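Long-range contacts in phosphate-binding protein (Unidentified prokaryotic organism, PDB 3W9V), which binds phosphate, as a secreted DING protein of the PstS family associated with phosphate transport: residues Ser62-Thr67 / Gly81-Val86; Asn103-Ser108 / Ala129-Pro134; Pro162-Val167 / Ser174-Leu179; Thr227-Val232 / Lys245-Ala250; Ser257-Pro262 / Ser344-Ala349. The protein carries 1 engineered substitution. One frame throughout, in Å; residues are numbered along the deposited sequence.

Contact 1: residues Ser62-Thr67 / Gly81-Val86; sequences SKLTAT and GKLIQV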
# COMPACT_ATOMS: atom_id res chain seq x y z
N SER A 62 0.05 1.46 5.54
CA SER A 62 0.57 2.51 6.41
C SER A 62 1.53 1.89 7.42
O SER A 62 1.18 0.94 8.11
CB SER A 62 -0.57 3.21 7.16
OG SER A 62 -0.07 4.03 8.20
N LYS A 63 2.75 2.42 7.49
CA LYS A 63 3.72 1.89 8.44
C LYS A 63 3.30 2.13 9.88
O LYS A 63 2.66 3.14 10.21
CB LYS A 63 5.10 2.49 8.21
CG LYS A 63 5.82 1.85 7.05
CD LYS A 63 7.27 2.26 6.98
CE LYS A 63 8.07 1.75 8.15
NZ LYS A 63 9.53 1.80 7.87
N LEU A 64 3.66 1.20 10.76
CA LEU A 64 3.47 1.42 12.18
C LEU A 64 4.33 2.60 12.63
O LEU A 64 5.50 2.69 12.27
CB LEU A 64 3.84 0.16 12.95
CG LEU A 64 2.82 -0.98 12.78
CD1 LEU A 64 3.44 -2.32 13.15
CD2 LEU A 64 1.59 -0.71 13.64
N THR A 65 3.74 3.50 13.41
CA THR A 65 4.46 4.67 13.90
C THR A 65 5.27 4.34 15.15
O THR A 65 5.07 3.29 15.77
CB THR A 65 3.50 5.80 14.27
OG1 THR A 65 2.74 5.41 15.42
CG2 THR A 65 2.56 6.11 13.11
N ALA A 66 6.16 5.25 15.52
CA ALA A 66 6.95 5.07 16.73
C ALA A 66 6.06 4.89 17.96
O ALA A 66 6.33 4.03 18.80
CB ALA A 66 7.89 6.25 16.93
N THR A 67 5.01 5.70 18.06
CA THR A 67 4.09 5.60 19.19
C THR A 67 3.34 4.27 19.18
O THR A 67 3.20 3.63 20.22
CB THR A 67 3.08 6.78 19.20
OG1 THR A 67 3.80 8.01 19.35
CG2 THR A 67 2.10 6.64 20.34
N GLY A 81 3.71 -11.51 23.00
CA GLY A 81 4.88 -11.66 22.15
C GLY A 81 5.08 -10.45 21.26
O GLY A 81 4.23 -9.56 21.19
N LYS A 82 6.23 -10.42 20.59
CA LYS A 82 6.56 -9.34 19.66
C LYS A 82 5.61 -9.29 18.48
O LYS A 82 5.22 -10.32 17.93
CB LYS A 82 7.98 -9.53 19.12
CG LYS A 82 9.05 -9.23 20.15
CD LYS A 82 10.45 -9.58 19.67
CE LYS A 82 10.89 -8.78 18.44
NZ LYS A 82 10.83 -7.31 18.63
N LEU A 83 5.27 -8.09 18.04
CA LEU A 83 4.62 -8.00 16.75
C LEU A 83 5.65 -8.12 15.63
O LEU A 83 6.85 -7.85 15.81
CB LEU A 83 3.71 -6.78 16.59
CG LEU A 83 4.26 -5.38 16.32
CD1 LEU A 83 4.82 -5.18 14.90
CD2 LEU A 83 3.15 -4.38 16.57
N ILE A 84 5.14 -8.54 14.48
CA ILE A 84 5.89 -8.73 13.25
C ILE A 84 5.24 -7.84 12.20
O ILE A 84 4.01 -7.89 12.02
CB ILE A 84 5.82 -10.21 12.81
CG1 ILE A 84 6.56 -11.09 13.81
CG2 ILE A 84 6.38 -10.37 11.41
CD1 ILE A 84 6.32 -12.59 13.62
N GLN A 85 6.04 -7.03 11.52
CA GLN A 85 5.57 -6.21 10.41
C GLN A 85 6.46 -6.57 9.23
O GLN A 85 7.67 -6.39 9.31
CB GLN A 85 5.73 -4.72 10.74
CG GLN A 85 5.23 -3.79 9.63
CD GLN A 85 5.42 -2.31 9.95
OE1 GLN A 85 4.50 -1.51 9.77
NE2 GLN A 85 6.62 -1.93 10.39
N VAL A 86 5.87 -7.08 8.15
CA VAL A 86 6.65 -7.47 6.97
C VAL A 86 5.95 -7.05 5.69
O VAL A 86 4.72 -7.01 5.63
CB VAL A 86 6.89 -9.00 6.91
CG1 VAL A 86 7.90 -9.44 7.96
CG2 VAL A 86 5.58 -9.78 7.04
O HOH W 1 2.45 -1.58 7.82
O HOH W 2 7.14 0.81 11.16

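Contact 2: residues Asn103-Ser108 / Ala129-Pro134; sequences NAVDLS and AGRSGP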
# COMPACT_ATOMS: atom_id res chain seq x y z
N ASN A 103 -6.52 10.99 -27.18
CA ASN A 103 -5.11 11.14 -26.82
C ASN A 103 -4.75 10.45 -25.51
O ASN A 103 -5.56 10.39 -24.58
CB ASN A 103 -4.74 12.62 -26.71
CG ASN A 103 -4.69 13.32 -28.05
OD1 ASN A 103 -5.18 12.81 -29.06
ND2 ASN A 103 -4.10 14.51 -28.08
N ALA A 104 -3.53 9.93 -25.45
CA ALA A 104 -3.01 9.39 -24.21
C ALA A 104 -2.81 10.51 -23.19
O ALA A 104 -2.30 11.58 -23.52
CB ALA A 104 -1.69 8.67 -24.46
N VAL A 105 -3.24 10.26 -21.96
CA VAL A 105 -2.93 11.15 -20.86
C VAL A 105 -1.65 10.67 -20.21
O VAL A 105 -1.58 9.56 -19.68
CB VAL A 105 -4.07 11.22 -19.83
CG1 VAL A 105 -3.64 12.00 -18.60
CG2 VAL A 105 -5.30 11.85 -20.47
N ASP A 106 -0.62 11.50 -20.29
CA ASP A 106 0.70 11.16 -19.79
C ASP A 106 1.16 12.33 -18.94
O ASP A 106 1.55 13.37 -19.46
CB ASP A 106 1.65 10.96 -20.98
CG ASP A 106 3.02 10.45 -20.57
OD1 ASP A 106 3.29 10.33 -19.35
OD2 ASP A 106 3.84 10.17 -21.47
N LEU A 107 1.08 12.17 -17.62
CA LEU A 107 1.43 13.24 -16.71
C LEU A 107 2.93 13.32 -16.47
O LEU A 107 3.56 12.31 -16.16
CB LEU A 107 0.74 13.01 -15.36
CG LEU A 107 -0.78 13.02 -15.36
CD1 LEU A 107 -1.32 12.45 -14.06
CD2 LEU A 107 -1.30 14.43 -15.58
N SER A 108 3.50 14.50 -16.62
CA SER A 108 4.82 14.71 -16.05
C SER A 108 4.63 14.73 -14.54
O SER A 108 3.52 14.95 -14.05
CB SER A 108 5.40 16.05 -16.51
OG SER A 108 4.63 17.12 -16.02
N ALA A 129 -2.63 15.99 -23.88
CA ALA A 129 -3.78 15.17 -23.51
C ALA A 129 -5.02 15.44 -24.36
O ALA A 129 -5.95 14.63 -24.37
CB ALA A 129 -4.10 15.32 -22.03
N GLY A 130 -5.04 16.57 -25.06
CA GLY A 130 -6.16 16.90 -25.93
C GLY A 130 -7.47 17.00 -25.19
O GLY A 130 -8.53 16.67 -25.73
N ARG A 131 -7.41 17.45 -23.94
CA ARG A 131 -8.58 17.55 -23.09
C ARG A 131 -8.68 18.94 -22.48
O ARG A 131 -7.66 19.58 -22.22
CB ARG A 131 -8.53 16.50 -21.97
CG ARG A 131 -8.73 15.07 -22.44
CD ARG A 131 -8.13 14.08 -21.44
NE ARG A 131 -8.62 12.71 -21.63
CZ ARG A 131 -8.16 11.86 -22.54
NH1 ARG A 131 -8.67 10.63 -22.61
NH2 ARG A 131 -7.21 12.22 -23.39
N SER A 132 -9.91 19.41 -22.26
CA SER A 132 -10.12 20.70 -21.62
C SER A 132 -11.35 20.64 -20.72
O SER A 132 -12.24 19.81 -20.92
CB SER A 132 -10.27 21.81 -22.66
OG SER A 132 -11.41 21.59 -23.48
N GLY A 133 -11.39 21.51 -19.71
CA GLY A 133 -12.47 21.51 -18.75
C GLY A 133 -11.97 21.20 -17.36
O GLY A 133 -10.83 20.77 -17.19
N PRO A 134 -12.82 21.43 -16.34
CA PRO A 134 -12.38 21.31 -14.95
C PRO A 134 -11.90 19.91 -14.54
O PRO A 134 -12.44 18.89 -14.98
CB PRO A 134 -13.63 21.69 -14.15
CG PRO A 134 -14.77 21.47 -15.09
CD PRO A 134 -14.23 21.82 -16.45
O HOH W 3 -7.79 13.58 -26.66

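Contact 3: residues Pro162-Val167 / Ser174-Leu179; sequences PGTFAV and SYSLGL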
# COMPACT_ATOMS: atom_id res chain seq x y z
N PRO A 162 3.41 25.96 -4.60
CA PRO A 162 3.43 27.02 -3.59
C PRO A 162 3.58 26.45 -2.18
O PRO A 162 4.35 27.00 -1.37
CB PRO A 162 2.08 27.69 -3.77
CG PRO A 162 1.76 27.48 -5.21
CD PRO A 162 2.28 26.11 -5.53
N GLY A 163 2.87 25.36 -1.90
CA GLY A 163 3.00 24.64 -0.64
C GLY A 163 3.76 23.34 -0.81
O GLY A 163 4.32 23.06 -1.88
N THR A 164 3.80 22.55 0.26
CA THR A 164 4.43 21.24 0.22
C THR A 164 3.48 20.19 0.78
O THR A 164 2.60 20.51 1.59
CB THR A 164 5.74 21.20 1.03
OG1 THR A 164 5.51 21.76 2.33
CG2 THR A 164 6.83 22.00 0.33
N PHE A 165 3.66 18.95 0.35
CA PHE A 165 2.85 17.84 0.83
C PHE A 165 3.56 17.10 1.94
O PHE A 165 4.68 16.62 1.75
CB PHE A 165 2.59 16.85 -0.31
CG PHE A 165 1.71 17.38 -1.40
CD1 PHE A 165 0.33 17.27 -1.31
CD2 PHE A 165 2.25 17.95 -2.54
CE1 PHE A 165 -0.49 17.74 -2.32
CE2 PHE A 165 1.44 18.41 -3.55
CZ PHE A 165 0.07 18.30 -3.45
N ALA A 166 2.90 16.97 3.09
CA ALA A 166 3.38 16.12 4.16
C ALA A 166 2.97 14.66 3.93
O ALA A 166 1.94 14.38 3.32
CB ALA A 166 2.85 16.59 5.49
N VAL A 167 3.78 13.74 4.44
CA VAL A 167 3.44 12.32 4.39
C VAL A 167 2.38 12.04 5.45
O VAL A 167 2.55 12.35 6.63
CB VAL A 167 4.67 11.44 4.64
CG1 VAL A 167 4.29 9.97 4.46
CG2 VAL A 167 5.79 11.82 3.68
N SER A 174 -2.56 16.67 3.99
CA SER A 174 -1.24 16.62 3.37
C SER A 174 -0.68 17.97 2.93
O SER A 174 0.41 18.36 3.37
CB SER A 174 -1.23 15.64 2.19
OG SER A 174 0.08 15.56 1.64
N TYR A 175 -1.37 18.65 2.03
CA TYR A 175 -0.82 19.89 1.47
C TYR A 175 -0.81 20.99 2.53
O TYR A 175 -1.80 21.19 3.24
CB TYR A 175 -1.66 20.33 0.29
CG TYR A 175 -1.04 21.38 -0.61
CD1 TYR A 175 0.20 21.17 -1.21
CD2 TYR A 175 -1.73 22.55 -0.92
CE1 TYR A 175 0.75 22.12 -2.07
CE2 TYR A 175 -1.18 23.50 -1.77
CZ TYR A 175 0.05 23.28 -2.35
OH TYR A 175 0.59 24.21 -3.20
N SER A 176 0.31 21.70 2.62
CA SER A 176 0.48 22.70 3.67
C SER A 176 -0.58 23.80 3.63
O SER A 176 -0.97 24.33 4.68
CB SER A 176 1.88 23.28 3.61
OG SER A 176 2.16 23.83 2.34
N LEU A 177 -1.08 24.12 2.44
CA LEU A 177 -2.09 25.16 2.27
C LEU A 177 -3.50 24.60 2.28
O LEU A 177 -4.47 25.31 1.99
CB LEU A 177 -1.82 25.95 0.99
CG LEU A 177 -0.48 26.69 0.96
CD1 LEU A 177 -0.20 27.25 -0.43
CD2 LEU A 177 -0.47 27.79 2.00
N GLY A 178 -3.63 23.31 2.60
CA GLY A 178 -4.92 22.67 2.73
C GLY A 178 -5.56 22.32 1.40
O GLY A 178 -4.94 22.51 0.34
N LEU A 179 -6.79 21.81 1.45
CA LEU A 179 -7.54 21.44 0.26
C LEU A 179 -8.26 22.63 -0.37
O LEU A 179 -8.81 22.51 -1.45
CB LEU A 179 -8.58 20.38 0.59
CG LEU A 179 -8.12 18.97 0.96
CD1 LEU A 179 -9.35 18.14 1.27
CD2 LEU A 179 -7.33 18.33 -0.18

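Contact 4: residues Thr227-Val232 / Lys245-Ala250; sequences TKVARV and KSPAAA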
# COMPACT_ATOMS: atom_id res chain seq x y z
N THR A 227 -6.29 6.42 -22.00
CA THR A 227 -7.47 7.28 -22.04
C THR A 227 -8.30 7.12 -20.77
O THR A 227 -9.31 7.79 -20.60
CB THR A 227 -8.36 7.02 -23.28
OG1 THR A 227 -8.99 5.74 -23.17
CG2 THR A 227 -7.53 7.08 -24.56
N LYS A 228 -7.85 6.24 -19.87
CA LYS A 228 -8.56 5.96 -18.62
C LYS A 228 -7.66 5.91 -17.39
O LYS A 228 -8.09 6.21 -16.27
CB LYS A 228 -9.33 4.64 -18.72
CG LYS A 228 -10.45 4.66 -19.75
CD LYS A 228 -11.11 3.30 -19.85
CE LYS A 228 -12.21 3.29 -20.91
NZ LYS A 228 -13.34 4.19 -20.55
N VAL A 229 -6.41 5.50 -17.59
CA VAL A 229 -5.44 5.39 -16.50
C VAL A 229 -4.19 6.10 -16.98
O VAL A 229 -3.60 5.72 -17.99
CB VAL A 229 -5.14 3.91 -16.15
CG1 VAL A 229 -4.07 3.82 -15.08
CG2 VAL A 229 -6.41 3.20 -15.68
N ALA A 230 -3.81 7.16 -16.28
CA ALA A 230 -2.73 8.01 -16.77
C ALA A 230 -1.37 7.33 -16.77
O ALA A 230 -1.03 6.60 -15.84
CB ALA A 230 -2.67 9.30 -15.97
N ARG A 231 -0.59 7.58 -17.82
CA ARG A 231 0.83 7.30 -17.74
C ARG A 231 1.43 8.39 -16.85
O ARG A 231 0.88 9.49 -16.75
CB ARG A 231 1.47 7.32 -19.12
CG ARG A 231 0.98 6.20 -20.03
CD ARG A 231 1.43 6.42 -21.47
NE ARG A 231 0.88 5.40 -22.36
CZ ARG A 231 0.90 5.48 -23.69
NH1 ARG A 231 1.43 6.54 -24.28
NH2 ARG A 231 0.38 4.50 -24.42
N VAL A 232 2.52 8.07 -16.17
CA VAL A 232 3.22 9.06 -15.36
C VAL A 232 4.71 8.98 -15.67
O VAL A 232 5.28 7.90 -15.76
CB VAL A 232 3.00 8.86 -13.84
CG1 VAL A 232 3.71 9.95 -13.05
CG2 VAL A 232 1.52 8.85 -13.50
N LYS A 245 5.17 6.04 -18.15
CA LYS A 245 4.81 4.63 -18.18
C LYS A 245 3.45 4.40 -17.53
O LYS A 245 3.00 5.20 -16.71
CB LYS A 245 5.85 3.80 -17.43
CG LYS A 245 7.25 3.85 -18.03
CD LYS A 245 7.28 3.24 -19.42
CE LYS A 245 8.70 3.10 -19.93
NZ LYS A 245 9.44 4.40 -19.87
N SER A 246 2.81 3.30 -17.89
CA SER A 246 1.59 2.87 -17.23
C SER A 246 1.95 2.31 -15.86
O SER A 246 3.10 1.95 -15.62
CB SER A 246 0.91 1.78 -18.04
OG SER A 246 1.57 0.54 -17.81
N PRO A 247 0.97 2.22 -14.95
CA PRO A 247 1.23 1.65 -13.62
C PRO A 247 1.18 0.12 -13.60
O PRO A 247 1.04 -0.47 -12.53
CB PRO A 247 0.10 2.22 -12.77
CG PRO A 247 -1.02 2.38 -13.73
CD PRO A 247 -0.39 2.77 -15.05
N ALA A 248 1.28 -0.52 -14.77
CA ALA A 248 1.38 -1.97 -14.83
C ALA A 248 2.55 -2.44 -13.98
O ALA A 248 3.57 -1.76 -13.90
CB ALA A 248 1.55 -2.43 -16.27
N ALA A 249 2.39 -3.59 -13.34
CA ALA A 249 3.40 -4.08 -12.41
C ALA A 249 4.78 -4.24 -13.06
O ALA A 249 5.80 -4.01 -12.41
CB ALA A 249 2.94 -5.39 -11.78
N ALA A 250 4.80 -4.59 -14.34
CA ALA A 250 6.05 -4.74 -15.08
C ALA A 250 6.87 -3.45 -15.10
O ALA A 250 8.09 -3.48 -15.28
CB ALA A 250 5.77 -5.21 -16.50

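Contact 5: residues Ser257-Pro262 / Ser344-Ala349; sequences SVVPLP and SNWKAA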
# COMPACT_ATOMS: atom_id res chain seq x y z
N SER A 257 13.13 -4.86 -7.31
CA SER A 257 14.07 -5.97 -7.18
C SER A 257 15.37 -5.59 -6.47
O SER A 257 16.02 -6.44 -5.86
CB SER A 257 14.36 -6.59 -8.55
OG SER A 257 15.19 -5.75 -9.32
N VAL A 258 15.73 -4.31 -6.55
CA VAL A 258 16.98 -3.83 -5.95
C VAL A 258 16.80 -3.04 -4.64
O VAL A 258 17.73 -2.38 -4.18
CB VAL A 258 17.80 -2.98 -6.95
CG1 VAL A 258 18.14 -3.80 -8.19
CG2 VAL A 258 17.04 -1.72 -7.33
N VAL A 259 15.62 -3.11 -4.05
CA VAL A 259 15.40 -2.52 -2.73
C VAL A 259 16.24 -3.29 -1.72
O VAL A 259 16.11 -4.51 -1.63
CB VAL A 259 13.91 -2.57 -2.34
CG1 VAL A 259 13.72 -2.24 -0.87
CG2 VAL A 259 13.10 -1.63 -3.23
N PRO A 260 17.10 -2.59 -0.96
CA PRO A 260 17.97 -3.31 -0.02
C PRO A 260 17.19 -4.06 1.06
O PRO A 260 16.12 -3.61 1.48
CB PRO A 260 18.80 -2.19 0.61
CG PRO A 260 18.78 -1.09 -0.40
CD PRO A 260 17.42 -1.15 -1.02
N LEU A 261 17.74 -5.17 1.52
CA LEU A 261 17.15 -5.93 2.62
C LEU A 261 17.19 -5.13 3.92
O LEU A 261 18.03 -4.24 4.07
CB LEU A 261 17.89 -7.25 2.81
CG LEU A 261 17.74 -8.26 1.68
CD1 LEU A 261 18.58 -9.49 1.94
CD2 LEU A 261 16.27 -8.64 1.50
N PRO A 262 16.29 -5.45 4.86
CA PRO A 262 16.35 -4.77 6.16
C PRO A 262 17.68 -5.07 6.85
O PRO A 262 18.17 -6.20 6.78
CB PRO A 262 15.20 -5.41 6.94
CG PRO A 262 14.30 -5.99 5.91
CD PRO A 262 15.21 -6.45 4.81
N SER A 344 13.19 -12.70 -4.48
CA SER A 344 13.60 -13.91 -3.79
C SER A 344 14.43 -13.67 -2.53
O SER A 344 14.27 -14.38 -1.54
CB SER A 344 14.35 -14.85 -4.73
OG SER A 344 15.56 -14.25 -5.16
N ASN A 345 15.31 -12.67 -2.56
CA ASN A 345 16.11 -12.39 -1.37
C ASN A 345 15.26 -11.87 -0.21
O ASN A 345 15.54 -12.17 0.94
CB ASN A 345 17.30 -11.46 -1.68
CG ASN A 345 16.87 -10.08 -2.17
OD1 ASN A 345 15.79 -9.89 -2.71
ND2 ASN A 345 17.76 -9.11 -2.01
N TRP A 346 14.22 -11.12 -0.54
CA TRP A 346 13.25 -10.66 0.45
C TRP A 346 12.44 -11.83 1.04
O TRP A 346 12.27 -11.91 2.26
CB TRP A 346 12.35 -9.59 -0.16
CG TRP A 346 12.88 -8.21 0.02
CD1 TRP A 346 13.72 -7.51 -0.81
CD2 TRP A 346 12.65 -7.36 1.15
NE1 TRP A 346 13.99 -6.27 -0.28
CE2 TRP A 346 13.34 -6.16 0.92
CE3 TRP A 346 11.89 -7.50 2.32
CZ2 TRP A 346 13.32 -5.11 1.83
CZ3 TRP A 346 11.87 -6.47 3.22
CH2 TRP A 346 12.57 -5.28 2.97
N LYS A 347 11.97 -12.73 0.18
CA LYS A 347 11.28 -13.91 0.69
C LYS A 347 12.19 -14.68 1.64
O LYS A 347 11.77 -15.09 2.72
CB LYS A 347 10.85 -14.85 -0.44
CG LYS A 347 9.73 -14.35 -1.34
CD LYS A 347 9.26 -15.53 -2.20
CE LYS A 347 8.08 -15.22 -3.11
NZ LYS A 347 8.43 -14.30 -4.23
N ALA A 348 13.44 -14.89 1.24
CA ALA A 348 14.38 -15.64 2.05
C ALA A 348 14.62 -14.98 3.40
O ALA A 348 14.71 -15.65 4.42
CB ALA A 348 15.70 -15.85 1.31
N ALA A 349 14.71 -13.65 3.40
CA ALA A 349 14.92 -12.91 4.64
C ALA A 349 13.73 -13.06 5.59
O ALA A 349 13.91 -13.29 6.79
CB ALA A 349 15.19 -11.44 4.35
O HOH W 4 17.15 -6.39 -3.24
O HOH W 5 16.58 -9.03 -5.92

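Contact 1: residues Ser62-Thr67 / Gly81-Val86
Leu-64, Leu-83 and Gln-85 tie the turn before helix 66-75 to the outer strand 83-92 of a five-stranded mixed sheet. The backbones stay well apart, and side chains bridge them. Gln-85 does most of the work. Its CG is anti to the backbone N (chi1 -178°), and the chain runs on extended beyond it. OE1 takes the N-H of Leu-64 on a lone pair, in the carbonyl plane. The Leu-64 N to Gln-85 OE1 distance is 3.0 Å, and the bond is nearly straight at 168°. The two segments open and close the connection of a beta-alpha-beta crossover. Strands 57-60 and 83-92 run parallel, with strand 296-304 between them and helices 66-75 and 77-80 in the connection. Water 1 donates to both Ser-62 O and Gln-85 OE1, so this amide oxygen receives two bonds. Water 2 accepts from Gln-85 NE2 and donates to Leu-64 O. NE2 also bonds Pro-270 O, which helps to fix the amide's rotation. Beside the amide, Leu-64 and Leu-83 meet tip to tip, with CD1 of Leu-64 3.6 Å from CD1 of Leu-83. Leu-69 and Leu-40 pack on both leucines.

Contact 2: residues Asn103-Ser108 / Ala129-Pro134
Val-105 and Ala-129 bring the two backbones closest, with the CA of Val-105 4.9 Å from the CA of Ala-129. Segment 103-108 enters the short strand 106-107, while 129-134 has no regular structure. Gly-130 turns the second chain with positive phi (60°) beside the Asn-103 side chain. The contact is held mainly by Arg-131. Its side chain is extended from CG to NE, and the guanidinium comes back to the backbone of both segments. NH2 of Arg-131 donates to Asn-103 O at 2.7 Å, with the oxygen tilted 21° from the guanidinium plane. The same NH2 of Arg-131 donates to Ala-129 O at 2.9 Å, with that oxygen close to the plane. Val-105 crosses the arginine at about a right angle and lays CG2 over one face of the guanidinium, 3.5 Å from CZ of Arg-131. The CB of Asn-103 lies 3.3 Å from Ala-129 O, and its ND2 bonds Gly-128 O. Water 3 accepts from Asn-103 N and donates to Ala-129 O. An alanine in place of Arg-131 would probably leave the carbonyls of Asn-103 and Ala-129 without their shared donor and take away the flat group packed over CG2 of Val-105. NE of Arg-131 bonds Lys-99 O, and NH1 bonds Gly-101 O weakly. The loop before strand 136-140 is thus joined to the lead-in of strand 106-107. One buried cation serves several backbone carbonyls, and their partial negative charges probably help to offset its charge.

Contact 3: residues Pro162-Val167 / Ser174-Leu179
Ser-174 and Ala-166 are joined by two bonds. The hydroxyl OG of Ser-174 donates to Ala-166 O at 2.8 Å, in the carbonyl plane and on a lone pair. OG is anti to the backbone N (chi1 -177°), which turns it to that oxygen. Ala-166 N donates to Ser-174 O. Next along, Ser-176 N donates to Thr-164 O at 2.8 Å. Ser-176 OG returns the link by accepting from Thr-164 N at 2.9 Å. At the far end Tyr-175 OH accepts from Gly-163 N, also at 2.9 Å. The segments run roughly antiparallel, 151° apart, with a single backbone bridge between Phe-165 and Tyr-175. They are two arms of the long loop between helix 145-157 and strand 186-188. A type I beta turn from Tyr-175 to Gly-178 bends the second arm away. Outward from the bonds, the two aromatic rings meet obliquely, with planes at 43°. CD1 of Tyr-175 sits over the centre of the Phe-165 ring and is 3.6 Å from its CZ. Ser-174 OG lies at the edge of the same ring. A phenylalanine in place of Tyr-175 would probably leave Gly-163 N without its acceptor. Close to the tyrosine hydroxyl, CD of Pro-162 is 3.4 Å from OH of Tyr-175. CB of Pro-162 also touches CD1 of Leu-177. Under the loop, Phe-165 packs on Leu-154 of helix 145-157 and on Cys-158, which is disulfide-bonded to Cys-113.

Contact 4: residues Thr227-Val232 / Lys245-Ala250
Lys-245 has the largest surface buried here, and it holds the contact chiefly through its backbone. Lys-245 O accepts from Val-232 N at 3.0 Å, and Lys-245 N donates to Val-232 O at the same distance. The two bonds make Val-232 and Lys-245 an antiparallel hydrogen-bonded pair. The CA of Arg-231 also approaches Lys-245 O, at 3.2 Å, in a CA-H...O contact. That one oxygen therefore meets two neighbouring residues of segment 227-232. Arg-231 adds its aliphatic root, with CB 3.6 Å from Lys-245 O and CG 4.0 Å from Ser-246 N. The rest of its extended chain leads away, and its NH1 has a long, weak ion pair with Glu-243. Strand 231-237 is the middle strand of a small mixed sheet, between 106-107 and 240-242. The chain passes from 231-237 into 240-242 as a hairpin, and the Val-232 to Lys-245 bridge carries that pairing on past the end of strand 240-242. Pro-247 covers the other end of the contact. Its ring crosses Val-229, with CG of Pro-247 3.6 Å from CG1 of Val-229. CD of Pro-247 lies 4.0 Å from Ala-230 O. CG1 of Val-229, anti to the backbone N (chi1 177°), is the methyl that meets the proline ring. Around the proline the chain folds into an ST turn, in which Ser-246 OG accepts from Ala-248 N at 3.2 Å. The same hydroxyl is hydrogen-bonded to Asp-224.

Contact 5: residues Ser257-Pro262 / Ser344-Ala349
Leu-261 and Pro-262 press on one face of the Trp-346 indole. CD2 of Leu-261 sits over the five-membered ring, 3.6 Å from its centroid and only 7° off the normal. CD of Pro-262 sits over the six-membered ring, 3.8 Å from its centroid. Both are CH-pi contacts. The leucine methyl fills a hollow on helix 344-354 walled by the indole, by Asn-345 O and by CB of Ala-349, 4.1 Å from CD2 of Leu-261. Chi1 of Leu-261 (-67°) sets its CG anti to the carbonyl carbon, 3.8 Å from ND2 of Asn-345. At the ring edge, Trp-346 NE1 donates to Val-259 O at 3.1 Å. The oxygen lies in the ring plane, while the N-H comes from above the carbonyl plane. This bond and the two face contacts probably limit how the indole can turn. CG1 of Val-259 adds a side contact, 4.0 Å from CZ2 of Trp-346. Water 4 donates to Ser-257 O and Val-259 O and accepts from Asn-345 ND2, bridging the segments beside the ring. Pro-275 also touches Trp-346. CH-pi packing of a leucine and a proline on a helix tryptophan thus joins the loop after helix 253-257 to helix 344-354.

Contacts 2 and 4 are neighbours, with centres 14 Å apart. They meet through adjacent strands 106-107 and 231-237 of one sheet. Leu-107 N lies 2.8 Å from Arg-231 O, and Val-105 O lies 2.9 Å from Arg-231 N; both are probable hydrogen bonds. Contact 1 lies across the chain's centre from both. Its centre is 40 Å from that of contact 2. Contact 5 is the nearest to contact 1, with nearest atoms about 6 Å apart. Contact 3 comes within about 8 Å of contact 1, again between nearest atoms. A glycerol lies about 4 Å from the Pro-162 side chain and one about 5 Å from that of Val-229, both probably from the crystallisation liquor.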